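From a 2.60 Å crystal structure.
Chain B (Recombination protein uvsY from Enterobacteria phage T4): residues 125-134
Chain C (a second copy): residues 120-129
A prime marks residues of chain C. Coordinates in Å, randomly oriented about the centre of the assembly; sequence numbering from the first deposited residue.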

# COMPACT_ATOMS: atom_id res chain seq x y z
N LYS B 125 10.05 7.27 -24.07
CA LYS B 125 9.56 8.64 -24.17
C LYS B 125 10.56 9.64 -23.56
O LYS B 125 10.81 10.70 -24.14
CB LYS B 125 8.19 8.81 -23.50
CG LYS B 125 7.71 10.25 -23.60
CD LYS B 125 6.71 10.67 -22.55
CE LYS B 125 6.56 12.20 -22.59
NZ LYS B 125 6.66 12.78 -23.98
N HIS B 126 11.14 9.30 -22.40
CA HIS B 126 12.08 10.19 -21.72
C HIS B 126 13.27 10.49 -22.62
O HIS B 126 13.76 11.61 -22.66
CB HIS B 126 12.60 9.59 -20.41
CG HIS B 126 11.54 9.41 -19.36
ND1 HIS B 126 10.31 10.02 -19.43
CD2 HIS B 126 11.54 8.69 -18.22
CE1 HIS B 126 9.59 9.67 -18.37
NE2 HIS B 126 10.32 8.86 -17.62
N ILE B 127 13.76 9.46 -23.31
CA ILE B 127 14.89 9.61 -24.21
C ILE B 127 14.56 10.55 -25.38
O ILE B 127 15.38 11.40 -25.75
CB ILE B 127 15.35 8.24 -24.75
CG1 ILE B 127 15.94 7.42 -23.60
CG2 ILE B 127 16.38 8.41 -25.84
CD1 ILE B 127 16.13 5.96 -23.94
N GLN B 128 13.35 10.43 -25.93
CA GLN B 128 12.92 11.30 -27.02
C GLN B 128 12.85 12.74 -26.54
O GLN B 128 13.33 13.64 -27.22
CB GLN B 128 11.57 10.86 -27.57
CG GLN B 128 10.92 11.83 -28.57
CD GLN B 128 11.76 12.11 -29.82
OE1 GLN B 128 12.60 11.30 -30.21
NE2 GLN B 128 11.51 13.26 -30.45
N ASP B 129 12.28 12.95 -25.36
CA ASP B 129 12.21 14.29 -24.79
C ASP B 129 13.60 14.90 -24.70
O ASP B 129 13.79 16.08 -24.99
CB ASP B 129 11.53 14.27 -23.43
CG ASP B 129 10.03 14.03 -23.53
OD1 ASP B 129 9.49 14.14 -24.66
OD2 ASP B 129 9.40 13.73 -22.49
N MET B 130 14.57 14.07 -24.32
CA MET B 130 15.96 14.51 -24.22
C MET B 130 16.55 14.87 -25.57
O MET B 130 17.26 15.87 -25.69
CB MET B 130 16.80 13.42 -23.56
CG MET B 130 16.42 13.15 -22.12
SD MET B 130 17.28 11.76 -21.38
CE MET B 130 16.34 11.58 -19.87
N ARG B 131 16.25 14.06 -26.59
CA ARG B 131 16.72 14.30 -27.96
C ARG B 131 16.19 15.61 -28.52
O ARG B 131 16.95 16.40 -29.11
CB ARG B 131 16.32 13.15 -28.88
CG ARG B 131 17.07 11.87 -28.64
CD ARG B 131 16.61 10.83 -29.64
NE ARG B 131 17.36 9.58 -29.52
CZ ARG B 131 17.21 8.56 -30.36
NH1 ARG B 131 16.32 8.63 -31.36
NH2 ARG B 131 17.93 7.46 -30.19
N ALA B 132 14.89 15.82 -28.35
CA ALA B 132 14.25 17.04 -28.80
C ALA B 132 14.90 18.24 -28.12
O ALA B 132 15.17 19.25 -28.76
CB ALA B 132 12.77 17.00 -28.50
N PHE B 133 15.15 18.10 -26.83
CA PHE B 133 15.77 19.16 -26.04
C PHE B 133 17.18 19.48 -26.55
O PHE B 133 17.54 20.65 -26.72
CB PHE B 133 15.82 18.74 -24.58
CG PHE B 133 16.56 19.70 -23.70
CD1 PHE B 133 16.02 20.93 -23.37
CD2 PHE B 133 17.81 19.37 -23.19
CE1 PHE B 133 16.70 21.81 -22.55
CE2 PHE B 133 18.50 20.24 -22.36
CZ PHE B 133 17.94 21.47 -22.04
N GLU B 134 17.97 18.44 -26.79
CA GLU B 134 19.35 18.56 -27.25
C GLU B 134 19.41 19.14 -28.66
O GLU B 134 20.46 19.56 -29.12
CB GLU B 134 20.07 17.21 -27.23
CG GLU B 134 20.49 16.67 -25.86
CD GLU B 134 21.44 17.60 -25.11
OE1 GLU B 134 22.25 18.29 -25.77
OE2 GLU B 134 21.41 17.61 -23.87
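Chain C 120-129: RGFAIKHIQD

Residues 120-129 of chain C are helical throughout, within a helix that starts before this stretch and continues beyond it. Phi runs from -55° to -69° and psi from -40° to -45°. Backbone bonds of the i to i+4 type run along it, from Ile124′ N to Arg120′ O at 3.0 Å through Asp129′ N to Lys125′ O at 2.9 Å. The longest is Lys125′ N to Gly121′ O at 3.3 Å.

The helix runs in nearly the same direction as chain B 125-134, with an angle of 23° between the N-to-C directions. The signed crossing angle is also 23°. The axes come within 10.5 Å of each other. The two copies are not in equal register. The CA of His126 lies 6.3 Å from the CA of Lys125′, and the CA of Met130 lies 6.8 Å from the CA of Gln128′. The two stretches together bury 319 Å².

Arg120′ opens the stretch with an extended side chain, t at chi1, chi2 and chi3. It is out of reach of chain B 125-134, and its guanidinium group is hydrogen-bonded elsewhere in the structure. Gly121′ has no side chain and offers its backbone. Its O is 4.4 Å from His126 CD2, a loose contact oblique to the ring. Phe122′ points away and is exposed; chi1 is m. Ala123′ is out of reach.

Ile124′ points sideways, with chi1 m and chi2 t. Its CG2 meets Met130 CE at 3.7 Å, an apolar contact. Met130 also points sideways, but its m, t, t side chain is long enough to bring the terminal methyl to the isoleucine.

Lys125′ is modelled only to CB, so nothing can be said about where its amine lies. That CB sits over one face of the His126 ring. It is 3.7 Å from the ring centroid of His126, 23° off the ring normal, and its closest ring atom is His126 NE2 at 3.4 Å. This is a CH-pi contact. His126 points toward chain C with chi1 m, which lays the imidazole against the neighbouring helix.

His126′ is out of reach, and Ile127′ points sideways and makes no contact with residues 125-134.

Gln128′ points toward chain B and has the largest covered area of the stretch, 99 Å². Its rotamer is t at chi1 and p at chi2, with chi3 at 24°. The amide lies among three residues of chain B. Gln128′ OE1 is 3.4 Å from Met130 CG. Gln128′ NE2 is 3.6 Å from Phe133 CB and 3.7 Å from Asp129 O. None of these is a hydrogen bond; the amide simply lies in contact with the three residues. Asp129 O instead accepts the backbone bond from Phe133 N at 3.1 Å.

Asp129′ points away, although its end comes nearer. Its OD2 is hydrogen-bonded elsewhere in the structure. In chain B, Asp129 forms a salt bridge within its own helix, with Lys125 NZ to Asp129 OD1 at 3.2 Å. No hydrogen bond joins the two stretches among the modelled atoms.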

# COMPACT_ATOMS: atom_id res chain seq x y z
N ARG C 120 15.24 5.48 -9.42
CA ARG C 120 16.27 6.07 -10.26
C ARG C 120 15.68 6.52 -11.60
O ARG C 120 16.04 7.57 -12.12
CB ARG C 120 17.40 5.06 -10.48
CG ARG C 120 18.58 5.58 -11.26
CD ARG C 120 19.66 4.52 -11.34
NE ARG C 120 20.83 4.99 -12.06
CZ ARG C 120 20.98 4.89 -13.37
NH1 ARG C 120 20.04 4.32 -14.11
NH2 ARG C 120 22.08 5.36 -13.96
N GLY C 121 14.78 5.71 -12.14
CA GLY C 121 14.10 6.04 -13.38
C GLY C 121 13.33 7.35 -13.32
O GLY C 121 13.33 8.14 -14.28
N PHE C 122 12.66 7.57 -12.18
CA PHE C 122 11.88 8.78 -11.96
C PHE C 122 12.79 9.98 -11.83
O PHE C 122 12.56 11.03 -12.41
CB PHE C 122 11.05 8.67 -10.68
CG PHE C 122 9.96 7.65 -10.75
CD1 PHE C 122 9.14 7.56 -11.85
CD2 PHE C 122 9.75 6.80 -9.69
CE1 PHE C 122 8.13 6.62 -11.89
CE2 PHE C 122 8.74 5.85 -9.73
CZ PHE C 122 7.94 5.77 -10.84
N ALA C 123 13.86 9.78 -11.07
CA ALA C 123 14.87 10.81 -10.86
C ALA C 123 15.42 11.31 -12.20
O ALA C 123 15.57 12.51 -12.40
CB ALA C 123 15.98 10.28 -9.99
N ILE C 124 15.71 10.38 -13.10
CA ILE C 124 16.23 10.76 -14.41
C ILE C 124 15.23 11.63 -15.16
O ILE C 124 15.61 12.64 -15.74
CB ILE C 124 16.60 9.52 -15.24
CG1 ILE C 124 17.80 8.82 -14.60
CG2 ILE C 124 16.95 9.92 -16.66
CD1 ILE C 124 18.16 7.50 -15.24
N LYS C 125 13.95 11.25 -15.12
CA LYS C 125 12.90 12.07 -15.73
C LYS C 125 12.85 13.44 -15.06
O LYS C 125 12.75 14.47 -15.74
CB LYS C 125 11.52 11.38 -15.65
N HIS C 126 12.94 13.47 -13.73
CA HIS C 126 12.86 14.73 -13.01
C HIS C 126 13.95 15.69 -13.45
O HIS C 126 13.71 16.87 -13.65
CB HIS C 126 12.98 14.51 -11.49
CG HIS C 126 11.85 13.73 -10.89
ND1 HIS C 126 10.65 13.52 -11.53
CD2 HIS C 126 11.73 13.14 -9.67
CE1 HIS C 126 9.85 12.81 -10.75
NE2 HIS C 126 10.48 12.57 -9.62
N ILE C 127 15.15 15.14 -13.60
CA ILE C 127 16.30 15.92 -14.00
C ILE C 127 16.10 16.49 -15.40
O ILE C 127 16.44 17.65 -15.67
CB ILE C 127 17.57 15.05 -13.93
CG1 ILE C 127 17.84 14.67 -12.47
CG2 ILE C 127 18.77 15.77 -14.53
CD1 ILE C 127 18.87 13.57 -12.29
N GLN C 128 15.52 15.69 -16.29
CA GLN C 128 15.23 16.16 -17.63
C GLN C 128 14.20 17.29 -17.62
O GLN C 128 14.39 18.30 -18.30
CB GLN C 128 14.76 15.02 -18.53
CG GLN C 128 14.24 15.49 -19.88
CD GLN C 128 15.26 16.29 -20.67
OE1 GLN C 128 16.48 16.15 -20.47
NE2 GLN C 128 14.78 17.12 -21.59
N ASP C 129 13.12 17.14 -16.85
CA ASP C 129 12.13 18.22 -16.74
C ASP C 129 12.79 19.50 -16.26
O ASP C 129 12.47 20.59 -16.73
CB ASP C 129 10.96 17.85 -15.81
CG ASP C 129 10.00 16.83 -16.43
OD1 ASP C 129 10.09 16.56 -17.65
OD2 ASP C 129 9.10 16.35 -15.70